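Local atomic coordinates of copper-sensitive operon repressor (CsoR) (PDB entry 4M1P), a protein that represses transcription, probably by binding operator DNA, and senses Cu(I), whose binding switches the repressor allosterically. Residues L10-M14 / S87-S91. The protein carries 1 engineered substitution. Residues are numbered along the deposited sequence; the frame is centred on the assembly and turned at random.
Sequences LHGTM and SGEQS. With NA (sodium ion), chain D; NA (sodium ion), chain C.
Ser-87 OG is gripped by two groups: it coordinates a sodium ion at 2.7 Å. It also accepts a weak hydrogen bond from Thr-13 OG1, 3.3 Å from Ser-87 OG. The Ser-87 hydroxyl sits between its own backbone N and carbonyl carbon (chi1 55°), which brings it to the ion from the N-cap position of helix 88-103. From the first turn of that helix come two more ligands, Gln-90 OE1 and Ser-91 OG, the latter 2.9 Å from the sodium. Gln-90 reaches it with an extended chain, CG lying anti to the backbone N (chi1 -178°), and its OE1 also rests on Gly-12 CA. Thr-13 completes the group of four residues around the ion, its OG1 standing farther off at 3.1 Å from the sodium. A water donates to Thr-13 O at 2.8 Å; it lies too close to Ser-91 OG for a trustworthy bond, leaving a bridge doubtful. The loop has its own brace: His-11 ND1 donates to Gly-12 O at 2.7 Å, approaching a lone pair in the carbonyl plane, with that oxygen almost in the imidazole plane. Glu-94, farther along the same helix, accepts from Gly-12 N, and His-11 stacks on Tyr-48 of the second subunit. Ala-82 of helix 49-85 packs against Thr-13, Ser-87 and Ser-91; the Thr-13 side chain is near that of copper ligand Cys-78, and Ser-91 near His-74. Long sodium-oxygen distances, a weak direct bond and little buried surface imply a modest, largely electrostatic joint between the N-terminal loop and the last helix, beside the Cu(I) site.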
ATOM      1  N   LEU A  10      -6.663 -14.206 -28.033  1.00114.53           N
ATOM      2  CA  LEU A  10      -5.516 -14.919 -27.458  1.00110.09           C
ATOM      3  C   LEU A  10      -5.385 -14.703 -25.940  1.00106.60           C
ATOM      4  O   LEU A  10      -4.311 -14.373 -25.432  1.00110.01           O
ATOM      5  CB  LEU A  10      -4.214 -14.530 -28.178  1.00109.86           C
ATOM      6  CG  LEU A  10      -2.962 -15.378 -27.922  1.00108.54           C
ATOM      7  CD1 LEU A  10      -2.974 -16.637 -28.759  1.00110.05           C
ATOM      8  CD2 LEU A  10      -1.689 -14.579 -28.155  1.00110.60           C
ATOM      9  N   HIS A  11      -6.484 -14.888 -25.214  1.00 97.67           N
ATOM     10  CA  HIS A  11      -6.461 -14.721 -23.761  1.00 84.20           C
ATOM     11  C   HIS A  11      -7.467 -15.641 -23.085  1.00 78.64           C
ATOM     12  O   HIS A  11      -8.228 -16.336 -23.759  1.00 81.75           O
ATOM     13  CB  HIS A  11      -6.726 -13.262 -23.372  1.00 75.17           C
ATOM     14  CG  HIS A  11      -8.011 -12.706 -23.916  1.00 71.72           C
ATOM     15  ND1 HIS A  11      -9.242 -13.225 -23.588  1.00 70.01           N
ATOM     16  CD2 HIS A  11      -8.245 -11.674 -24.758  1.00 73.45           C
ATOM     17  CE1 HIS A  11     -10.187 -12.537 -24.213  1.00 70.10           C
ATOM     18  NE2 HIS A  11      -9.607 -11.592 -24.927  1.00 73.08           N
ATOM     19  N   GLY A  12      -7.473 -15.636 -21.754  1.00 70.36           N
ATOM     20  CA  GLY A  12      -8.406 -16.449 -20.991  1.00 67.73           C
ATOM     21  C   GLY A  12      -9.866 -16.143 -21.285  1.00 66.25           C
ATOM     22  O   GLY A  12     -10.180 -15.147 -21.931  1.00 63.67           O
ATOM     23  N   THR A  13     -10.759 -17.008 -20.810  1.00 67.62           N
ATOM     24  CA  THR A  13     -12.197 -16.827 -20.994  1.00 66.05           C
ATOM     25  C   THR A  13     -12.659 -15.470 -20.472  1.00 64.67           C
ATOM     26  O   THR A  13     -12.211 -15.025 -19.411  1.00 63.29           O
ATOM     27  CB  THR A  13     -12.987 -17.897 -20.227  1.00 67.88           C
ATOM     28  OG1 THR A  13     -12.455 -19.195 -20.517  1.00 73.26           O
ATOM     29  CG2 THR A  13     -14.455 -17.853 -20.608  1.00 69.83           C
ATOM     30  N   MET A  14     -13.554 -14.811 -21.207  1.00 63.01           N
ATOM     31  CA  MET A  14     -14.154 -13.570 -20.720  1.00 60.67           C
ATOM     32  C   MET A  14     -15.675 -13.548 -20.886  1.00 62.91           C
ATOM     33  O   MET A  14     -16.198 -13.866 -21.953  1.00 63.74           O
ATOM     34  CB  MET A  14     -13.547 -12.352 -21.420  1.00 55.99           C
ATOM     35  CG  MET A  14     -14.113 -11.035 -20.915  1.00 55.52           C
ATOM     36  SD  MET A  14     -13.596  -9.618 -21.887  1.00 70.60           S
ATOM     37  CE  MET A  14     -14.377  -8.287 -20.973  1.00 62.62           C
ATOM     38  N   SER A  87     -10.379 -24.271 -18.457  1.00 48.48           N
ATOM     39  CA  SER A  87      -9.200 -23.443 -18.674  1.00 53.36           C
ATOM     40  C   SER A  87      -8.888 -22.601 -17.438  1.00 56.03           C
ATOM     41  O   SER A  87      -8.334 -21.501 -17.542  1.00 57.78           O
ATOM     42  CB  SER A  87      -9.372 -22.555 -19.914  1.00 54.38           C
ATOM     43  OG  SER A  87     -10.545 -21.765 -19.828  1.00 57.33           O
ATOM     44  N   GLY A  88      -9.233 -23.138 -16.271  1.00 59.18           N
ATOM     45  CA  GLY A  88      -9.035 -22.451 -15.006  1.00 60.67           C
ATOM     46  C   GLY A  88      -7.591 -22.124 -14.660  1.00 57.17           C
ATOM     47  O   GLY A  88      -7.289 -20.997 -14.257  1.00 55.35           O
ATOM     48  N   GLU A  89      -6.693 -23.096 -14.807  1.00 53.04           N
ATOM     49  CA  GLU A  89      -5.287 -22.855 -14.503  1.00 54.07           C
ATOM     50  C   GLU A  89      -4.710 -21.736 -15.374  1.00 52.19           C
ATOM     51  O   GLU A  89      -3.922 -20.919 -14.902  1.00 53.85           O
ATOM     52  CB  GLU A  89      -4.467 -24.139 -14.630  1.00 59.46           C
ATOM     53  CG  GLU A  89      -4.822 -25.204 -13.598  1.00 66.79           C
ATOM     54  CD  GLU A  89      -3.853 -26.373 -13.602  1.00 75.81           C
ATOM     55  OE1 GLU A  89      -4.314 -27.516 -13.782  1.00 80.07           O
ATOM     56  OE2 GLU A  89      -2.635 -26.153 -13.420  1.00 77.10           O
ATOM     57  N   GLN A  90      -5.121 -21.695 -16.638  1.00 51.73           N
ATOM     58  CA  GLN A  90      -4.738 -20.607 -17.531  1.00 51.20           C
ATOM     59  C   GLN A  90      -5.187 -19.279 -16.931  1.00 51.38           C
ATOM     60  O   GLN A  90      -4.377 -18.368 -16.738  1.00 51.74           O
ATOM     61  CB  GLN A  90      -5.372 -20.793 -18.913  1.00 58.89           C
ATOM     62  CG  GLN A  90      -4.985 -19.719 -19.937  1.00 67.25           C
ATOM     63  CD  GLN A  90      -5.795 -19.795 -21.231  1.00 70.94           C
ATOM     64  OE1 GLN A  90      -7.026 -19.854 -21.211  1.00 66.80           O
ATOM     65  NE2 GLN A  90      -5.100 -19.784 -22.364  1.00 76.34           N
ATOM     66  N   SER A  91      -6.478 -19.183 -16.619  1.00 49.10           N
ATOM     67  CA  SER A  91      -7.047 -17.962 -16.057  1.00 50.83           C
ATOM     68  C   SER A  91      -6.494 -17.626 -14.674  1.00 52.15           C
ATOM     69  O   SER A  91      -6.358 -16.450 -14.328  1.00 55.83           O
ATOM     70  CB  SER A  91      -8.566 -18.056 -15.996  1.00 54.16           C
ATOM     71  OG  SER A  91      -9.120 -17.969 -17.291  1.00 64.89           O
TER
HETATM   72 NA    NA D 203      -9.481 -19.263 -19.818  1.00 68.64          NA
HETATM   73 NA    NA C 202      -2.317 -28.394 -15.009  1.00 66.95          NA
HETATM   74  O   HOH W   1     -10.319 -15.906 -17.560  1.00 56.50           O
HETATM   75  O   HOH W   2      -3.954 -29.378 -16.729  1.00 44.20           O